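Local coordinates for GTPase-activating protein BEM3 (Saccharomyces cerevisiae S288C, PDB 6FSF), which is a GTPase-activating protein for CDC42 and, less efficiently, RHO1, here represented by its tandem PX and PH domains, with phosphatidylinositol-3-phosphate binding among its activities, at residues G17-E22 and S106-P111; A40-D43 and K48-F51; V170-D175 and T180-L185. All coordinates share one frame; numbering follows the deposited sequence.

Contact 1. Residues G17-E22 and S106-P111; sequences GTIQIE and SIFSVP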
loop_
_atom_site.group_PDB
_atom_site.type_symbol
_atom_site.label_atom_id
_atom_site.label_comp_id
_atom_site.label_asym_id
_atom_site.label_seq_id
_atom_site.Cartn_x
_atom_site.Cartn_y
_atom_site.Cartn_z
ATOM N N GLY A 17 -19.519 -10.964 5.309
ATOM C CA GLY A 17 -19.895 -9.925 6.250
ATOM C C GLY A 17 -19.130 -9.962 7.555
ATOM O O GLY A 17 -19.182 -8.990 8.316
ATOM N N THR A 18 -18.419 -11.053 7.831
ATOM C CA THR A 18 -17.702 -11.217 9.088
ATOM C C THR A 18 -16.244 -10.780 9.008
ATOM O O THR A 18 -15.488 -11.024 9.954
ATOM C CB THR A 18 -17.765 -12.675 9.548
ATOM O OG1 THR A 18 -16.904 -13.477 8.726
ATOM C CG2 THR A 18 -19.187 -13.205 9.448
ATOM N N ILE A 19 -15.827 -10.151 7.912
ATOM C CA ILE A 19 -14.434 -9.760 7.742
ATOM C C ILE A 19 -14.350 -8.263 7.483
ATOM O O ILE A 19 -15.265 -7.651 6.920
ATOM C CB ILE A 19 -13.736 -10.537 6.600
ATOM C CG1 ILE A 19 -14.399 -10.240 5.248
ATOM C CG2 ILE A 19 -13.730 -12.031 6.887
ATOM C CD1 ILE A 19 -13.608 -10.750 4.054
ATOM N N GLN A 20 -13.240 -7.672 7.919
ATOM C CA GLN A 20 -12.856 -6.326 7.530
ATOM C C GLN A 20 -11.624 -6.406 6.641
ATOM O O GLN A 20 -10.825 -7.340 6.750
ATOM C CB GLN A 20 -12.560 -5.450 8.750
ATOM C CG GLN A 20 -13.615 -5.489 9.835
ATOM C CD GLN A 20 -13.150 -4.803 11.105
ATOM O OE1 GLN A 20 -13.162 -5.395 12.182
ATOM N NE2 GLN A 20 -12.734 -3.548 10.981
ATOM N N ILE A 21 -11.475 -5.422 5.759
ATOM C CA ILE A 21 -10.314 -5.340 4.883
ATOM C C ILE A 21 -9.531 -4.082 5.224
ATOM O O ILE A 21 -10.084 -3.100 5.726
ATOM C CB ILE A 21 -10.710 -5.358 3.385
ATOM C CG1 ILE A 21 -11.382 -4.041 2.967
ATOM C CG2 ILE A 21 -11.623 -6.539 3.091
ATOM C CD1 ILE A 21 -10.446 -3.056 2.272
ATOM N N GLU A 22 -8.230 -4.123 4.951
ATOM C CA GLU A 22 -7.373 -2.951 5.098
ATOM C C GLU A 22 -6.291 -3.026 4.033
ATOM O O GLU A 22 -5.440 -3.916 4.076
ATOM C CB GLU A 22 -6.761 -2.871 6.493
ATOM C CG GLU A 22 -5.959 -1.596 6.725
ATOM C CD GLU A 22 -5.315 -1.543 8.096
ATOM O OE1 GLU A 22 -5.498 -2.501 8.880
ATOM O OE2 GLU A 22 -4.625 -0.543 8.392
ATOM N N SER A 106 -16.543 -1.701 0.328
ATOM C CA SER A 106 -17.879 -1.789 -0.251
ATOM C C SER A 106 -18.142 -3.176 -0.828
ATOM O O SER A 106 -19.256 -3.701 -0.710
ATOM C CB SER A 106 -18.053 -0.709 -1.322
ATOM O OG SER A 106 -17.860 0.587 -0.780
ATOM N N ILE A 107 -17.123 -3.788 -1.438
ATOM C CA ILE A 107 -17.295 -5.088 -2.081
ATOM C C ILE A 107 -17.765 -6.127 -1.068
ATOM O O ILE A 107 -18.790 -6.790 -1.260
ATOM C CB ILE A 107 -15.987 -5.521 -2.768
ATOM C CG1 ILE A 107 -15.708 -4.633 -3.977
ATOM C CG2 ILE A 107 -16.050 -6.982 -3.181
ATOM C CD1 ILE A 107 -16.802 -4.665 -5.026
ATOM N N PHE A 108 -17.028 -6.273 0.032
ATOM C CA PHE A 108 -17.358 -7.250 1.060
ATOM C C PHE A 108 -18.485 -6.791 1.981
ATOM O O PHE A 108 -18.744 -7.454 2.992
ATOM C CB PHE A 108 -16.107 -7.586 1.877
ATOM C CG PHE A 108 -15.054 -8.322 1.094
ATOM C CD1 PHE A 108 -13.980 -7.643 0.541
ATOM C CD2 PHE A 108 -15.153 -9.688 0.891
ATOM C CE1 PHE A 108 -13.013 -8.320 -0.191
ATOM C CE2 PHE A 108 -14.191 -10.370 0.161
ATOM C CZ PHE A 108 -13.119 -9.687 -0.382
ATOM N N SER A 109 -19.152 -5.686 1.653
ATOM C CA SER A 109 -20.331 -5.244 2.385
ATOM C C SER A 109 -21.629 -5.497 1.633
ATOM O O SER A 109 -22.706 -5.315 2.212
ATOM C CB SER A 109 -20.226 -3.749 2.720
ATOM O OG SER A 109 -19.137 -3.507 3.592
ATOM N N VAL A 110 -21.552 -5.901 0.370
ATOM C CA VAL A 110 -22.764 -6.245 -0.378
ATOM C C VAL A 110 -23.425 -7.456 0.267
ATOM O O VAL A 110 -22.735 -8.454 0.556
ATOM C CB VAL A 110 -22.422 -6.515 -1.853
ATOM C CG1 VAL A 110 -23.654 -6.994 -2.602
ATOM C CG2 VAL A 110 -21.854 -5.262 -2.500
ATOM N N PRO A 111 -24.738 -7.422 0.532
ATOM C CA PRO A 111 -25.365 -8.548 1.250
ATOM C C PRO A 111 -25.273 -9.869 0.505
ATOM O O PRO A 111 -24.882 -10.885 1.097
ATOM C CB PRO A 111 -26.820 -8.089 1.417
ATOM C CG PRO A 111 -26.769 -6.600 1.298
ATOM C CD PRO A 111 -25.667 -6.298 0.332
#
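Phe108 lays one face of its ring against the tip of Ile19: the CD1 methyl stands 4.1 Å from the ring centroid and 28° off its normal, a CH-pi contact whose closest approach is 3.7 Å from Ile19 CD1 to Phe108 CD2. Ile19 reaches this place with CG1 set between its backbone N and carbonyl carbon (chi1 63°) and the chain then extended to CD1. Two residues along the strand, Ile21 uses its other branch, bringing CG2 obliquely to within 3.6 Å of Phe108 CD1, its side chain lying at about a right angle to that of Phe108. The ring hangs from the residue at which the chain leaves helix 90-107, just where a type I turn runs from Ile107 to Val110. The contact therefore fastens the end of that helix over the first strand of the PX-domain sheet. Phe16 meets Phe108 edge-to-face, and Ile121 and Ile125 of helix 115-125 also pack on it. Gly17 adds only backbone, its CA lying 4.2 Å from Phe108 O. With no polar bond between the two segments, dispersion and the burial of the Phe108 ring and Ile19, with Ile21 partly covered, hold strand and helix end together.

Contact 2. Residues A40-D43 and K48-F51; sequences AIID and KEMF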
loop_
_atom_site.group_PDB
_atom_site.type_symbol
_atom_site.label_atom_id
_atom_site.label_comp_id
_atom_site.label_asym_id
_atom_site.label_seq_id
_atom_site.Cartn_x
_atom_site.Cartn_y
_atom_site.Cartn_z
ATOM N N ALA A 40 -4.935 -6.745 3.635
ATOM C CA ALA A 40 -5.083 -7.557 4.832
ATOM C C ALA A 40 -6.549 -7.896 5.057
ATOM O O ALA A 40 -7.425 -7.038 4.918
ATOM C CB ALA A 40 -4.517 -6.834 6.055
ATOM N N ILE A 41 -6.808 -9.154 5.404
ATOM C CA ILE A 41 -8.144 -9.636 5.730
ATOM C C ILE A 41 -8.197 -9.886 7.231
ATOM O O ILE A 41 -7.335 -10.584 7.780
ATOM C CB ILE A 41 -8.497 -10.908 4.939
ATOM C CG1 ILE A 41 -8.598 -10.592 3.447
ATOM C CG2 ILE A 41 -9.802 -11.502 5.437
ATOM C CD1 ILE A 41 -9.727 -9.646 3.102
ATOM N N ILE A 42 -9.201 -9.315 7.891
ATOM C CA ILE A 42 -9.265 -9.262 9.346
ATOM C C ILE A 42 -10.607 -9.815 9.806
ATOM O O ILE A 42 -11.655 -9.450 9.262
ATOM C CB ILE A 42 -9.060 -7.822 9.861
ATOM C CG1 ILE A 42 -7.618 -7.377 9.614
ATOM C CG2 ILE A 42 -9.423 -7.719 11.335
ATOM C CD1 ILE A 42 -7.485 -5.925 9.200
ATOM N N ASP A 43 -10.572 -10.699 10.803
ATOM C CA ASP A 43 -11.799 -11.199 11.408
ATOM C C ASP A 43 -12.448 -10.101 12.241
ATOM O O ASP A 43 -11.804 -9.505 13.108
ATOM C CB ASP A 43 -11.509 -12.429 12.274
ATOM C CG ASP A 43 -12.745 -12.939 12.995
ATOM O OD1 ASP A 43 -12.810 -12.818 14.239
ATOM O OD2 ASP A 43 -13.655 -13.459 12.318
ATOM N N LYS A 48 -8.415 -9.924 14.766
ATOM C CA LYS A 48 -7.121 -10.498 14.433
ATOM C C LYS A 48 -6.943 -10.552 12.923
ATOM O O LYS A 48 -7.893 -10.820 12.180
ATOM C CB LYS A 48 -6.984 -11.901 15.024
ATOM C CG LYS A 48 -5.568 -12.458 15.000
ATOM C CD LYS A 48 -5.568 -13.979 14.987
ATOM C CE LYS A 48 -6.020 -14.511 13.635
ATOM N NZ LYS A 48 -6.074 -15.998 13.603
ATOM N N GLU A 49 -5.717 -10.294 12.474
ATOM C CA GLU A 49 -5.386 -10.354 11.056
ATOM C C GLU A 49 -5.240 -11.815 10.647
ATOM O O GLU A 49 -4.321 -12.505 11.100
ATOM C CB GLU A 49 -4.105 -9.575 10.784
ATOM C CG GLU A 49 -3.787 -9.389 9.314
ATOM C CD GLU A 49 -2.367 -8.918 9.099
ATOM O OE1 GLU A 49 -1.451 -9.761 9.190
ATOM O OE2 GLU A 49 -2.168 -7.709 8.861
ATOM N N MET A 50 -6.139 -12.289 9.781
ATOM C CA MET A 50 -6.132 -13.704 9.426
ATOM C C MET A 50 -5.092 -14.018 8.355
ATOM O O MET A 50 -4.378 -15.022 8.463
ATOM C CB MET A 50 -7.531 -14.138 8.983
ATOM C CG MET A 50 -8.570 -14.056 10.099
ATOM S SD MET A 50 -10.098 -14.949 9.754
ATOM C CE MET A 50 -10.871 -13.880 8.546
ATOM N N PHE A 51 -4.979 -13.180 7.326
ATOM C CA PHE A 51 -3.979 -13.392 6.285
ATOM C C PHE A 51 -3.836 -12.118 5.464
ATOM O O PHE A 51 -4.624 -11.178 5.592
ATOM C CB PHE A 51 -4.338 -14.583 5.387
ATOM C CG PHE A 51 -5.655 -14.439 4.674
ATOM C CD1 PHE A 51 -6.836 -14.839 5.280
ATOM C CD2 PHE A 51 -5.712 -13.921 3.390
ATOM C CE1 PHE A 51 -8.050 -14.714 4.623
ATOM C CE2 PHE A 51 -6.921 -13.793 2.728
ATOM C CZ PHE A 51 -8.092 -14.189 3.347
#
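Ile41 lies alongside Phe51, both side chains pointing the same way. Its CB sits over one face of the ring, 3.9 Å from the centroid and 19° off the normal, in a CH-pi contact. From there the two branches divide: CG1 comes within 3.6 Å of Phe51 CZ, while CG2 comes near Phe51 CE1 and also meets Met50 CE at 4.1 Å. Phe51 brings its ring to Ile41 by setting CG between its own N and carbonyl carbon (chi1 60°). The backbones form the beta hairpin of strands 35-43 and 49-55 in the PX-domain sheet, interrupted by a classic beta bulge in which Met50 and Phe51 both face Ile41. Ile41 O accepts from Met50 N at 2.9 Å, whereas Ile41 N donates almost straight to Phe51 O, with an N-H...O angle of 176°. Toward the turn, Asp43 N bonds to Lys48 O at 3.0 Å. Met50 lays SD 3.8 Å from Asp43 CB, and the bend at chi3 turns CE back toward Ile41 CG2, while Asp43 OD1 bonds to Ser46 OG. On the other face of the sheet, Ile42 packs CG1 against Glu49 CA, and Glu49 forms a salt bridge with Lys52.

Contact 3. Residues V170-D175 and T180-L185; sequences VLQLFD and TETIKL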
loop_
_atom_site.group_PDB
_atom_site.type_symbol
_atom_site.label_atom_id
_atom_site.label_comp_id
_atom_site.label_asym_id
_atom_site.label_seq_id
_atom_site.Cartn_x
_atom_site.Cartn_y
_atom_site.Cartn_z
ATOM N N VAL A 170 21.159 3.905 12.515
ATOM C CA VAL A 170 21.589 4.025 11.128
ATOM C C VAL A 170 20.452 3.548 10.234
ATOM O O VAL A 170 19.872 2.484 10.475
ATOM C CB VAL A 170 22.879 3.220 10.863
ATOM C CG1 VAL A 170 23.156 3.113 9.372
ATOM C CG2 VAL A 170 24.059 3.859 11.586
ATOM N N LEU A 171 20.125 4.335 9.215
ATOM C CA LEU A 171 19.062 4.002 8.276
ATOM C C LEU A 171 19.664 3.377 7.025
ATOM O O LEU A 171 20.667 3.873 6.499
ATOM C CB LEU A 171 18.250 5.246 7.911
ATOM C CG LEU A 171 17.193 5.092 6.817
ATOM C CD1 LEU A 171 16.231 3.966 7.161
ATOM C CD2 LEU A 171 16.441 6.398 6.603
ATOM N N GLN A 172 19.060 2.285 6.558
ATOM C CA GLN A 172 19.502 1.596 5.354
ATOM C C GLN A 172 18.359 1.557 4.353
ATOM O O GLN A 172 17.229 1.220 4.711
ATOM C CB GLN A 172 19.983 0.178 5.670
ATOM C CG GLN A 172 21.105 0.110 6.694
ATOM C CD GLN A 172 22.002 -1.100 6.501
ATOM O OE1 GLN A 172 21.853 -1.852 5.537
ATOM N NE2 GLN A 172 22.943 -1.291 7.419
ATOM N N LEU A 173 18.651 1.905 3.102
ATOM C CA LEU A 173 17.671 1.893 2.026
ATOM C C LEU A 173 18.089 0.892 0.958
ATOM O O LEU A 173 19.256 0.845 0.559
ATOM C CB LEU A 173 17.505 3.285 1.408
ATOM C CG LEU A 173 17.144 4.410 2.382
ATOM C CD1 LEU A 173 16.912 5.724 1.649
ATOM C CD2 LEU A 173 15.928 4.040 3.214
ATOM N N PHE A 174 17.125 0.098 0.495
ATOM C CA PHE A 174 17.364 -0.956 -0.480
ATOM C C PHE A 174 16.502 -0.732 -1.714
ATOM O O PHE A 174 15.337 -0.333 -1.606
ATOM C CB PHE A 174 17.065 -2.343 0.106
ATOM C CG PHE A 174 17.835 -2.657 1.360
ATOM C CD1 PHE A 174 19.003 -3.400 1.305
ATOM C CD2 PHE A 174 17.388 -2.210 2.593
ATOM C CE1 PHE A 174 19.711 -3.690 2.456
ATOM C CE2 PHE A 174 18.095 -2.494 3.747
ATOM C CZ PHE A 174 19.258 -3.234 3.680
ATOM N N ASP A 175 17.082 -0.991 -2.883
ATOM C CA ASP A 175 16.359 -1.007 -4.155
ATOM C C ASP A 175 16.346 -2.450 -4.647
ATOM O O ASP A 175 17.358 -2.951 -5.148
ATOM C CB ASP A 175 17.005 -0.080 -5.179
ATOM C CG ASP A 175 16.547 -0.366 -6.603
ATOM O OD1 ASP A 175 17.330 -0.102 -7.541
ATOM O OD2 ASP A 175 15.413 -0.858 -6.786
ATOM N N THR A 180 21.469 0.623 -1.712
ATOM C CA THR A 180 21.755 1.790 -2.533
ATOM C C THR A 180 22.003 3.058 -1.726
ATOM O O THR A 180 22.587 4.004 -2.266
ATOM C CB THR A 180 20.609 2.054 -3.526
ATOM O OG1 THR A 180 19.403 2.339 -2.809
ATOM C CG2 THR A 180 20.386 0.843 -4.419
ATOM N N GLU A 181 21.597 3.103 -0.457
ATOM C CA GLU A 181 21.807 4.264 0.399
ATOM C C GLU A 181 21.975 3.798 1.841
ATOM O O GLU A 181 21.318 2.847 2.270
ATOM C CB GLU A 181 20.641 5.259 0.304
ATOM C CG GLU A 181 20.594 6.114 -0.964
ATOM C CD GLU A 181 19.729 5.515 -2.062
ATOM O OE1 GLU A 181 19.696 6.085 -3.174
ATOM O OE2 GLU A 181 19.079 4.476 -1.816
ATOM N N THR A 182 22.848 4.481 2.583
ATOM C CA THR A 182 23.092 4.183 3.992
ATOM C C THR A 182 23.313 5.502 4.720
ATOM O O THR A 182 24.121 6.325 4.277
ATOM C CB THR A 182 24.304 3.250 4.162
ATOM O OG1 THR A 182 24.188 2.145 3.254
ATOM C CG2 THR A 182 24.378 2.700 5.577
ATOM N N ILE A 183 22.601 5.706 5.830
ATOM C CA ILE A 183 22.483 7.023 6.447
ATOM C C ILE A 183 22.765 6.952 7.942
ATOM O O ILE A 183 22.255 6.076 8.646
ATOM C CB ILE A 183 21.091 7.631 6.178
ATOM C CG1 ILE A 183 21.050 8.147 4.751
ATOM C CG2 ILE A 183 20.796 8.769 7.140
ATOM C CD1 ILE A 183 22.320 8.917 4.383
ATOM N N LYS A 184 23.577 7.892 8.422
ATOM C CA LYS A 184 23.825 8.074 9.847
ATOM C C LYS A 184 22.843 9.101 10.398
ATOM O O LYS A 184 22.757 10.220 9.883
ATOM C CB LYS A 184 25.260 8.537 10.090
ATOM C CG LYS A 184 26.286 7.429 10.212
ATOM C CD LYS A 184 27.683 8.030 10.236
ATOM C CE LYS A 184 28.605 7.298 11.194
ATOM N NZ LYS A 184 29.934 7.968 11.240
ATOM N N LEU A 185 22.106 8.724 11.447
ATOM C CA LEU A 185 21.181 9.668 12.065
ATOM C C LEU A 185 21.893 10.653 12.980
ATOM O O LEU A 185 21.410 11.774 13.172
ATOM C CB LEU A 185 20.099 8.926 12.849
ATOM C CG LEU A 185 18.801 8.585 12.113
ATOM C CD1 LEU A 185 19.017 7.457 11.115
ATOM C CD2 LEU A 185 17.700 8.231 13.103
#
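Leu171 and Ile183 meet CB to CB at 4.1 Å on the face of the hairpin that carries Leu171, Leu173 and Ile183, and Leu185 brings its CD1 methyl to 4.0 Å from Leu171 CB. Trp236 and Phe240 of helix 230-240 touch Leu171 and Leu185, which turns this side toward the PH-domain interior. Leu173 continues the row with its CB and CD1 against Glu181 CB, the two side chains slanting across each other. Glu181, bent at chi2 (93°), carries OE2 back over Leu173 CB, where Arg162 receives it in a salt bridge. Between side chains the opposite face is looser: Val170 CG1 and Thr182 CG2 touch at 4.0 Å, Gln172 CG and Thr182 CG2 only at 4.3 Å, and the exposed Lys184 barely brushes Val170, although Val170 CG1 presses on Ile183 O at 3.2 Å.

Between the faces runs a regular antiparallel ladder. Leu171 and Ile183 exchange bonds in both directions, Ile183 N reaching Leu171 O at 2.7 Å. A classic bulge ends it: Leu173 O takes a bond from Thr180 N at 3.2 Å and a weak one from Glu181 N. Past the bulge, Asp175 CB rests against Thr180 CG2. Main-chain bonds thus set the pairing, aliphatic contacts line the face turned to helix 230-240, and the salt bridge to Arg162 probably offsets the charge of the Glu181 carboxylate where it lies beside Leu173.

Contacts 1 and 2 belong to one unit, the PX domain: strands 19-29 and 35-43 are neighbours in its sheet, joined by probable hydrogen bonds from Gln20 N to Ile42 O and Ala40 N to Glu22 O, and Ile21 CG2 packs on Ile41 CD1. Contact 1 ties that sheet to the end of helix 90-107 mainly by apolar side chains, whereas contact 2 pairs strands through the backbone; their buried residues are Ile19 and Phe108, and Ala40 and Ile41. Contact 3 pairs PH-domain strands, its centre about 39 Å from that of contact 1 and about 31 Å from that of contact 2. It includes an outermost strand, with buried leucines on one face and exposed Thr182 and Lys184 on the other.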